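Local structure of amyloid-like protein 1 (Homo sapiens, 3Q7G) at residues Arg134-Ala139 with Glu178-Ser183; Lys142-Thr147 with Thr171-Ile176. The protein belongs to the amyloid precursor protein family and, through its E2 domain, binds a heavily sulfated sugar, probably in the manner of heparin-like chains. One frame throughout, in Å; residues are numbered along the deposited sequence.

Contact 1: residues Arg134-Ala139 with Glu178-Ser183. With GU4 (2,3,4,6-tetra-O-sulfonato-alpha-D-glucopyranose), chain C.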
loop_
_atom_site.group_PDB
_atom_site.type_symbol
_atom_site.label_atom_id
_atom_site.label_comp_id
_atom_site.label_asym_id
_atom_site.label_seq_id
_atom_site.Cartn_x
_atom_site.Cartn_y
_atom_site.Cartn_z
ATOM N N ARG A 134 -19.273 2.985 24.129
ATOM C CA ARG A 134 -19.070 2.814 22.705
ATOM C C ARG A 134 -17.680 3.254 22.268
ATOM O O ARG A 134 -16.994 2.529 21.528
ATOM C CB ARG A 134 -20.120 3.600 21.938
ATOM C CG ARG A 134 -20.237 3.200 20.501
ATOM C CD ARG A 134 -21.476 3.809 19.875
ATOM N NE ARG A 134 -21.750 3.237 18.563
ATOM C CZ ARG A 134 -20.947 3.360 17.516
ATOM N NH1 ARG A 134 -19.813 4.037 17.628
ATOM N NH2 ARG A 134 -21.282 2.810 16.358
ATOM N N ARG A 135 -17.249 4.432 22.727
ATOM C CA ARG A 135 -15.930 4.940 22.371
ATOM C C ARG A 135 -14.870 3.937 22.836
ATOM O O ARG A 135 -13.892 3.680 22.129
ATOM C CB ARG A 135 -15.691 6.306 23.015
ATOM C CG ARG A 135 -16.590 7.411 22.473
ATOM C CD ARG A 135 -16.185 8.783 23.015
ATOM N NE ARG A 135 -14.887 9.233 22.502
ATOM C CZ ARG A 135 -14.704 9.864 21.340
ATOM N NH1 ARG A 135 -15.737 10.137 20.548
ATOM N NH2 ARG A 135 -13.479 10.232 20.972
ATOM N N TYR A 136 -15.067 3.373 24.021
ATOM C CA TYR A 136 -14.123 2.381 24.547
ATOM C C TYR A 136 -14.095 1.104 23.670
ATOM O O TYR A 136 -13.012 0.575 23.342
ATOM C CB TYR A 136 -14.491 1.984 25.972
ATOM C CG TYR A 136 -13.711 0.785 26.443
ATOM C CD1 TYR A 136 -12.343 0.885 26.690
ATOM C CD2 TYR A 136 -14.313 -0.471 26.539
ATOM C CE1 TYR A 136 -11.591 -0.227 27.009
ATOM C CE2 TYR A 136 -13.567 -1.601 26.857
ATOM C CZ TYR A 136 -12.209 -1.471 27.085
ATOM O OH TYR A 136 -11.455 -2.588 27.364
ATOM N N LEU A 137 -15.279 0.614 23.299
ATOM C CA LEU A 137 -15.371 -0.581 22.455
ATOM C C LEU A 137 -14.737 -0.274 21.111
ATOM O O LEU A 137 -14.101 -1.135 20.512
ATOM C CB LEU A 137 -16.831 -0.997 22.258
ATOM C CG LEU A 137 -17.549 -1.492 23.509
ATOM C CD1 LEU A 137 -18.981 -1.839 23.193
ATOM C CD2 LEU A 137 -16.803 -2.706 24.065
ATOM N N ARG A 138 -14.917 0.956 20.638
ATOM C CA ARG A 138 -14.346 1.347 19.356
ATOM C C ARG A 138 -12.820 1.335 19.445
ATOM O O ARG A 138 -12.153 0.954 18.495
ATOM C CB ARG A 138 -14.837 2.735 18.953
ATOM C CG ARG A 138 -16.304 2.800 18.512
ATOM C CD ARG A 138 -16.413 2.946 16.998
ATOM N NE ARG A 138 -15.731 4.148 16.516
ATOM C CZ ARG A 138 -15.270 4.298 15.275
ATOM N NH1 ARG A 138 -15.418 3.317 14.389
ATOM N NH2 ARG A 138 -14.658 5.424 14.914
ATOM N N ALA A 139 -12.268 1.736 20.592
ATOM C CA ALA A 139 -10.811 1.739 20.758
ATOM C C ALA A 139 -10.304 0.294 20.750
ATOM O O ALA A 139 -9.255 -0.012 20.174
ATOM C CB ALA A 139 -10.418 2.424 22.077
ATOM N N GLU A 178 -10.625 -10.467 26.564
ATOM C CA GLU A 178 -10.696 -10.572 28.024
ATOM C C GLU A 178 -10.681 -9.181 28.648
ATOM O O GLU A 178 -11.364 -8.947 29.640
ATOM C CB GLU A 178 -9.538 -11.411 28.571
ATOM N N ARG A 179 -9.913 -8.260 28.059
ATOM C CA ARG A 179 -9.853 -6.883 28.566
ATOM C C ARG A 179 -11.250 -6.287 28.479
ATOM O O ARG A 179 -11.754 -5.696 29.440
ATOM C CB ARG A 179 -8.907 -6.019 27.723
ATOM C CG ARG A 179 -7.748 -5.408 28.496
ATOM C CD ARG A 179 -7.361 -4.028 27.952
ATOM N NE ARG A 179 -7.298 -3.982 26.493
ATOM C CZ ARG A 179 -6.206 -4.181 25.765
ATOM N NH1 ARG A 179 -5.041 -4.448 26.335
ATOM N NH2 ARG A 179 -6.285 -4.110 24.443
ATOM N N VAL A 180 -11.877 -6.460 27.323
ATOM C CA VAL A 180 -13.221 -5.944 27.113
ATOM C C VAL A 180 -14.224 -6.472 28.131
ATOM O O VAL A 180 -15.026 -5.700 28.670
ATOM C CB VAL A 180 -13.752 -6.291 25.717
ATOM C CG1 VAL A 180 -15.203 -5.868 25.603
ATOM C CG2 VAL A 180 -12.923 -5.580 24.653
ATOM N N ASN A 181 -14.201 -7.776 28.390
ATOM C CA ASN A 181 -15.147 -8.336 29.344
ATOM C C ASN A 181 -14.864 -7.783 30.743
ATOM O O ASN A 181 -15.796 -7.506 31.503
ATOM C CB ASN A 181 -15.095 -9.871 29.332
ATOM C CG ASN A 181 -15.511 -10.457 27.982
ATOM O OD1 ASN A 181 -16.284 -9.844 27.224
ATOM N ND2 ASN A 181 -15.013 -11.652 27.682
ATOM N N GLN A 182 -13.586 -7.614 31.074
ATOM C CA GLN A 182 -13.224 -7.051 32.364
ATOM C C GLN A 182 -13.815 -5.648 32.461
ATOM O O GLN A 182 -14.516 -5.333 33.429
ATOM C CB GLN A 182 -11.706 -6.957 32.524
ATOM C CG GLN A 182 -11.037 -8.214 33.037
ATOM C CD GLN A 182 -11.621 -8.678 34.358
ATOM O OE1 GLN A 182 -12.231 -7.895 35.097
ATOM N NE2 GLN A 182 -11.424 -9.953 34.671
ATOM N N SER A 183 -13.543 -4.812 31.455
ATOM C CA SER A 183 -14.046 -3.430 31.442
ATOM C C SER A 183 -15.574 -3.409 31.540
ATOM O O SER A 183 -16.137 -2.568 32.230
ATOM C CB SER A 183 -13.590 -2.673 30.170
ATOM O OG SER A 183 -12.171 -2.581 30.058
HETATM C C1 GU4 C . -8.264 3.864 11.777
HETATM O O5 GU4 C . -8.805 4.965 12.525
HETATM C C5 GU4 C . -9.978 5.565 11.950
HETATM C C6 GU4 C . -10.521 6.390 13.116
HETATM O O6 GU4 C . -10.825 5.488 14.185
HETATM S S6 GU4 C . -10.898 5.915 15.550
HETATM O O22 GU4 C . -10.346 7.309 15.432
HETATM O O23 GU4 C . -12.294 6.263 16.011
HETATM O O21 GU4 C . -9.935 5.344 16.530
HETATM C C4 GU4 C . -11.104 4.576 11.623
HETATM O O4 GU4 C . -12.020 5.230 10.738
HETATM S S4 GU4 C . -13.377 5.180 11.197
HETATM O O25 GU4 C . -13.637 3.846 11.835
HETATM O O26 GU4 C . -13.605 6.283 12.188
HETATM O O24 GU4 C . -14.310 5.369 10.041
HETATM C C3 GU4 C . -10.572 3.305 10.957
HETATM O O3 GU4 C . -11.605 2.316 11.007
HETATM S S3 GU4 C . -11.842 1.781 9.701
HETATM O O28 GU4 C . -10.580 1.157 9.187
HETATM O O29 GU4 C . -12.272 2.879 8.773
HETATM O O27 GU4 C . -12.931 0.752 9.760
HETATM C C2 GU4 C . -9.342 2.786 11.714
HETATM O O2 GU4 C . -8.802 1.633 11.063
HETATM S S2 GU4 C . -8.347 0.700 12.051
HETATM O O11 GU4 C . -9.176 -0.553 11.981
HETATM O O12 GU4 C . -6.907 0.350 11.777
HETATM O O10 GU4 C . -8.443 1.299 13.406
#
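Tyr136 lays the outer end of its ring against Ser183. Tyr136 CE2 lies 3.5 Å from Ser183 CB. Beyond it, Tyr136 OH and Ser183 OG share a hydrogen bond of 2.8 Å. Ser183 OG also lies 3.2 Å from Arg179 O, one turn back. The tyrosine points across the gap because its CG stands anti to the backbone N (chi1 169°). Its OH also reaches the backbone of the other helix, 3.8 Å from Val180 CA, which sits near the plane of the ring. The guanidinium of Arg179 presents its edge to this hydroxyl. Tyr136 OH also makes a weak hydrogen bond to Glu140, which takes a salt bridge from Arg179 NE. With a phenylalanine here, Ser183 OG would probably lose its hydroxyl partner on the facing helix, and Glu140 its weak bond from the phenol. Beside the tyrosine, Leu137 CD2 meets Val180 CG1 at 3.9 Å, the two side chains crossing at about a right angle. Leu137 also touches Leu204 of helix 191-206. Arg138 points off the far side of its helix to the sulfated glucose. Its NH1 and NH2 donate to O25 and O26 of one sulfate, whose sulfur lies in the guanidinium plane at its edge. The bond from Arg138 NH2 to O26 is 3.0 Å long and nearly straight (165°). NH1 also bonds to the carbonyl oxygen of Leu210. The segment axes run antiparallel at 167° and 11.1 Å apart. Helix 64-119 packs against both Tyr136 and Ser183, so the contact belongs to the antiparallel helical bundle in the C-terminal half of the E2 domain.

Contact 2: residues Lys142-Thr147 with Thr171-Ile176; sequences KEQRHT and THLQVI. With GU4 (2,3,4,6-tetra-O-sulfonato-alpha-D-glucopyranose), chain C; YYJ (1,3,4,6-tetra-O-sulfo-beta-D-fructofuranose), chain B.
Glu143 OE2 accepts a hydrogen bond of 2.7 Å from His172 NE2. The N-H points nearly straight at the oxygen (164°) and lies in the plane of the imidazole. It meets the carboxylate on its anti side, somewhat out of the carboxylate plane, and the two flat groups are steeply inclined. The other oxygen, OE1, is held by a salt bridge to Arg179. Both side chains leave their helices with CG anti to the backbone N (chi1 -171° for Glu143, -170° for His172), which brings them together across the gap. Thr147 OG1 sits over one face of the His172 ring, 3.4 Å from CE1. That hydroxyl is held by its bond of 2.9 Å to Glu143 O. The same carbonyl takes the backbone N-H of Thr147 from the opposite face of its plane. Beside this polar pair, Ile176 CD1 packs 3.7 Å from Glu143 CG and reaches the backbone N of Gln144. Leu173 CD2 slides past Thr147 CG2 at 4.0 Å, and Leu173 also packs on Met49 of the second subunit. On the other side of helix 126-157, the extended Lys142 bridges two sulfates: its NZ bonds to O21 of the glucose unit at 2.7 Å and to O3S6 of the fructose unit. Arg145 NE gives a bent bond to glucose O11, while its NH1 pairs with Glu39 of the second subunit. His146 NE2 donates to O1 of the fructose unit. Helix 126-157 packs on helix 159-184 with one side and offers a basic sulfate-binding surface on the other, consistent with heparin recognition by E2 domains.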
loop_
_atom_site.group_PDB
_atom_site.type_symbol
_atom_site.label_atom_id
_atom_site.label_comp_id
_atom_site.label_asym_id
_atom_site.label_seq_id
_atom_site.Cartn_x
_atom_site.Cartn_y
_atom_site.Cartn_z
ATOM N N LYS A 142 -10.434 -1.159 17.305
ATOM C CA LYS A 142 -9.316 -0.646 16.538
ATOM C C LYS A 142 -8.061 -1.491 16.719
ATOM O O LYS A 142 -7.339 -1.759 15.753
ATOM C CB LYS A 142 -9.026 0.795 16.975
ATOM C CG LYS A 142 -7.934 1.505 16.212
ATOM C CD LYS A 142 -7.839 2.944 16.693
ATOM C CE LYS A 142 -7.090 3.833 15.728
ATOM N NZ LYS A 142 -7.289 5.280 16.068
ATOM N N GLU A 143 -7.778 -1.898 17.954
ATOM C CA GLU A 143 -6.585 -2.705 18.186
ATOM C C GLU A 143 -6.787 -4.075 17.566
ATOM O O GLU A 143 -5.884 -4.647 16.964
ATOM C CB GLU A 143 -6.292 -2.894 19.673
ATOM C CG GLU A 143 -4.932 -3.535 19.886
ATOM C CD GLU A 143 -4.548 -3.676 21.340
ATOM O OE1 GLU A 143 -5.198 -3.043 22.187
ATOM O OE2 GLU A 143 -3.581 -4.413 21.623
ATOM N N GLN A 144 -7.993 -4.594 17.746
ATOM C CA GLN A 144 -8.354 -5.875 17.185
ATOM C C GLN A 144 -8.185 -5.863 15.648
ATOM O O GLN A 144 -7.500 -6.718 15.103
ATOM C CB GLN A 144 -9.798 -6.204 17.570
ATOM C CG GLN A 144 -10.444 -7.233 16.685
ATOM C CD GLN A 144 -11.850 -7.561 17.128
ATOM O OE1 GLN A 144 -12.638 -6.670 17.462
ATOM N NE2 GLN A 144 -12.183 -8.850 17.118
ATOM N N ARG A 145 -8.776 -4.885 14.963
ATOM C CA ARG A 145 -8.667 -4.816 13.503
ATOM C C ARG A 145 -7.216 -4.666 13.042
ATOM O O ARG A 145 -6.831 -5.225 12.025
ATOM C CB ARG A 145 -9.503 -3.663 12.950
ATOM C CG ARG A 145 -10.996 -3.879 13.081
ATOM C CD ARG A 145 -11.761 -2.643 12.650
ATOM N NE ARG A 145 -11.549 -2.333 11.238
ATOM C CZ ARG A 145 -12.159 -2.961 10.235
ATOM N NH1 ARG A 145 -13.023 -3.939 10.487
ATOM N NH2 ARG A 145 -11.906 -2.612 8.982
ATOM N N HIS A 146 -6.428 -3.905 13.794
ATOM C CA HIS A 146 -5.020 -3.701 13.477
ATOM C C HIS A 146 -4.260 -5.006 13.572
ATOM O O HIS A 146 -3.333 -5.266 12.799
ATOM C CB HIS A 146 -4.396 -2.710 14.449
ATOM C CG HIS A 146 -4.139 -1.366 13.855
ATOM N ND1 HIS A 146 -2.935 -1.032 13.272
ATOM C CD2 HIS A 146 -4.943 -0.283 13.721
ATOM C CE1 HIS A 146 -3.011 0.199 12.799
ATOM N NE2 HIS A 146 -4.218 0.675 13.058
ATOM N N THR A 147 -4.627 -5.816 14.549
ATOM C CA THR A 147 -3.975 -7.102 14.719
ATOM C C THR A 147 -4.312 -7.971 13.519
ATOM O O THR A 147 -3.437 -8.547 12.887
ATOM C CB THR A 147 -4.472 -7.801 15.978
ATOM O OG1 THR A 147 -4.190 -6.986 17.123
ATOM C CG2 THR A 147 -3.791 -9.147 16.108
ATOM N N THR A 171 -3.232 -15.372 20.728
ATOM C CA THR A 171 -3.077 -14.951 22.128
ATOM C C THR A 171 -3.489 -13.486 22.277
ATOM O O THR A 171 -4.260 -13.124 23.174
ATOM C CB THR A 171 -1.603 -15.059 22.609
ATOM O OG1 THR A 171 -1.121 -16.404 22.462
ATOM C CG2 THR A 171 -1.483 -14.652 24.076
ATOM N N HIS A 172 -2.957 -12.640 21.398
ATOM C CA HIS A 172 -3.223 -11.203 21.424
ATOM C C HIS A 172 -4.718 -10.897 21.336
ATOM O O HIS A 172 -5.222 -10.070 22.089
ATOM C CB HIS A 172 -2.455 -10.508 20.273
ATOM C CG HIS A 172 -2.471 -9.008 20.342
ATOM N ND1 HIS A 172 -1.837 -8.215 19.407
ATOM C CD2 HIS A 172 -3.041 -8.155 21.230
ATOM C CE1 HIS A 172 -2.018 -6.943 19.717
ATOM N NE2 HIS A 172 -2.745 -6.879 20.819
ATOM N N LEU A 173 -5.429 -11.566 20.431
ATOM C CA LEU A 173 -6.862 -11.332 20.284
ATOM C C LEU A 173 -7.598 -11.756 21.564
ATOM O O LEU A 173 -8.566 -11.119 21.968
ATOM C CB LEU A 173 -7.408 -12.074 19.048
ATOM C CG LEU A 173 -6.832 -11.541 17.712
ATOM C CD1 LEU A 173 -7.183 -12.456 16.516
ATOM C CD2 LEU A 173 -7.369 -10.158 17.481
ATOM N N GLN A 174 -7.150 -12.824 22.210
ATOM C CA GLN A 174 -7.795 -13.238 23.457
ATOM C C GLN A 174 -7.575 -12.182 24.554
ATOM O O GLN A 174 -8.488 -11.887 25.328
ATOM C CB GLN A 174 -7.253 -14.585 23.934
ATOM C CG GLN A 174 -7.901 -15.781 23.296
ATOM C CD GLN A 174 -7.457 -17.078 23.950
ATOM O OE1 GLN A 174 -6.273 -17.442 23.894
ATOM N NE2 GLN A 174 -8.401 -17.780 24.587
ATOM N N VAL A 175 -6.360 -11.633 24.628
ATOM C CA VAL A 175 -6.052 -10.601 25.624
ATOM C C VAL A 175 -7.086 -9.476 25.479
ATOM O O VAL A 175 -7.722 -9.069 26.445
ATOM C CB VAL A 175 -4.602 -10.022 25.426
ATOM C CG1 VAL A 175 -4.404 -8.751 26.253
ATOM C CG2 VAL A 175 -3.572 -11.068 25.822
ATOM N N ILE A 176 -7.269 -9.004 24.252
ATOM C CA ILE A 176 -8.222 -7.940 23.988
ATOM C C ILE A 176 -9.634 -8.306 24.444
ATOM O O ILE A 176 -10.271 -7.550 25.187
ATOM C CB ILE A 176 -8.276 -7.574 22.480
ATOM C CG1 ILE A 176 -6.940 -6.960 22.037
ATOM C CG2 ILE A 176 -9.427 -6.630 22.219
ATOM C CD1 ILE A 176 -6.844 -6.695 20.531
HETATM C C1 GU4 C . -8.264 3.864 11.777
HETATM O O5 GU4 C . -8.805 4.965 12.525
HETATM C C5 GU4 C . -9.978 5.565 11.950
HETATM C C6 GU4 C . -10.521 6.390 13.116
HETATM O O6 GU4 C . -10.825 5.488 14.185
HETATM S S6 GU4 C . -10.898 5.915 15.550
HETATM O O22 GU4 C . -10.346 7.309 15.432
HETATM O O23 GU4 C . -12.294 6.263 16.011
HETATM O O21 GU4 C . -9.935 5.344 16.530
HETATM C C4 GU4 C . -11.104 4.576 11.623
HETATM O O4 GU4 C . -12.020 5.230 10.738
HETATM S S4 GU4 C . -13.377 5.180 11.197
HETATM O O25 GU4 C . -13.637 3.846 11.835
HETATM O O26 GU4 C . -13.605 6.283 12.188
HETATM O O24 GU4 C . -14.310 5.369 10.041
HETATM C C3 GU4 C . -10.572 3.305 10.957
HETATM O O3 GU4 C . -11.605 2.316 11.007
HETATM S S3 GU4 C . -11.842 1.781 9.701
HETATM O O28 GU4 C . -10.580 1.157 9.187
HETATM O O29 GU4 C . -12.272 2.879 8.773
HETATM O O27 GU4 C . -12.931 0.752 9.760
HETATM C C2 GU4 C . -9.342 2.786 11.714
HETATM O O2 GU4 C . -8.802 1.633 11.063
HETATM S S2 GU4 C . -8.347 0.700 12.051
HETATM O O11 GU4 C . -9.176 -0.553 11.981
HETATM O O12 GU4 C . -6.907 0.350 11.777
HETATM O O10 GU4 C . -8.443 1.299 13.406
HETATM C C1 YYJ B . -5.460 3.823 10.359
HETATM C C2 YYJ B . -6.590 4.853 10.381
HETATM C C3 YYJ B . -6.551 5.699 9.103
HETATM C C4 YYJ B . -6.870 7.095 9.635
HETATM C C5 YYJ B . -6.069 7.038 10.938
HETATM C C6 YYJ B . -6.525 8.131 11.903
HETATM O O1 YYJ B . -4.904 3.567 11.654
HETATM O O1S1 YYJ B . -2.582 3.575 11.090
HETATM O O1S3 YYJ B . -5.632 4.371 6.925
HETATM O O1S4 YYJ B . -8.387 8.923 7.809
HETATM O O1S6 YYJ B . -6.202 10.073 14.364
HETATM O O2 YYJ B . -7.882 4.237 10.444
HETATM O O2S1 YYJ B . -3.688 5.620 11.856
HETATM O O2S3 YYJ B . -7.033 2.913 8.309
HETATM O O2S4 YYJ B . -7.690 9.539 10.065
HETATM O O2S6 YYJ B . -7.893 8.304 14.338
HETATM O O3 YYJ B . -7.503 5.268 8.131
HETATM O O3S1 YYJ B . -3.293 3.785 13.424
HETATM O O3S3 YYJ B . -7.926 3.855 6.250
HETATM O O3S4 YYJ B . -6.453 10.398 8.150
HETATM O O3S6 YYJ B . -5.790 7.962 15.539
HETATM O O4 YYJ B . -6.342 8.076 8.740
HETATM O O5 YYJ B . -6.439 5.759 11.483
HETATM O O6 YYJ B . -5.833 8.035 13.151
HETATM S S1 YYJ B . -3.635 4.128 12.004
HETATM S S3 YYJ B . -7.026 4.120 7.419
HETATM S S4 YYJ B . -7.204 9.215 8.694
HETATM S S6 YYJ B . -6.420 8.590 14.332
#

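Contacts 1 and 2 are successive layers of one antiparallel helix pair, 126-157 with 159-184, and their centres lie about 11 Å apart. Contact 2 is the nearer to the turn joining the helices. A salt bridge ties the layers: Arg179 NH2 of contact 1 lies 2.7 Å from Glu143 OE1 of contact 2. Glu143 therefore serves both layers, one carboxylate oxygen to each. The layers also share a ligand. Arg138 from contact 1 and Lys142 and Arg145 from contact 2 hold different sulfates of the same glucose unit, and Arg149 and His209 add further bonds to it.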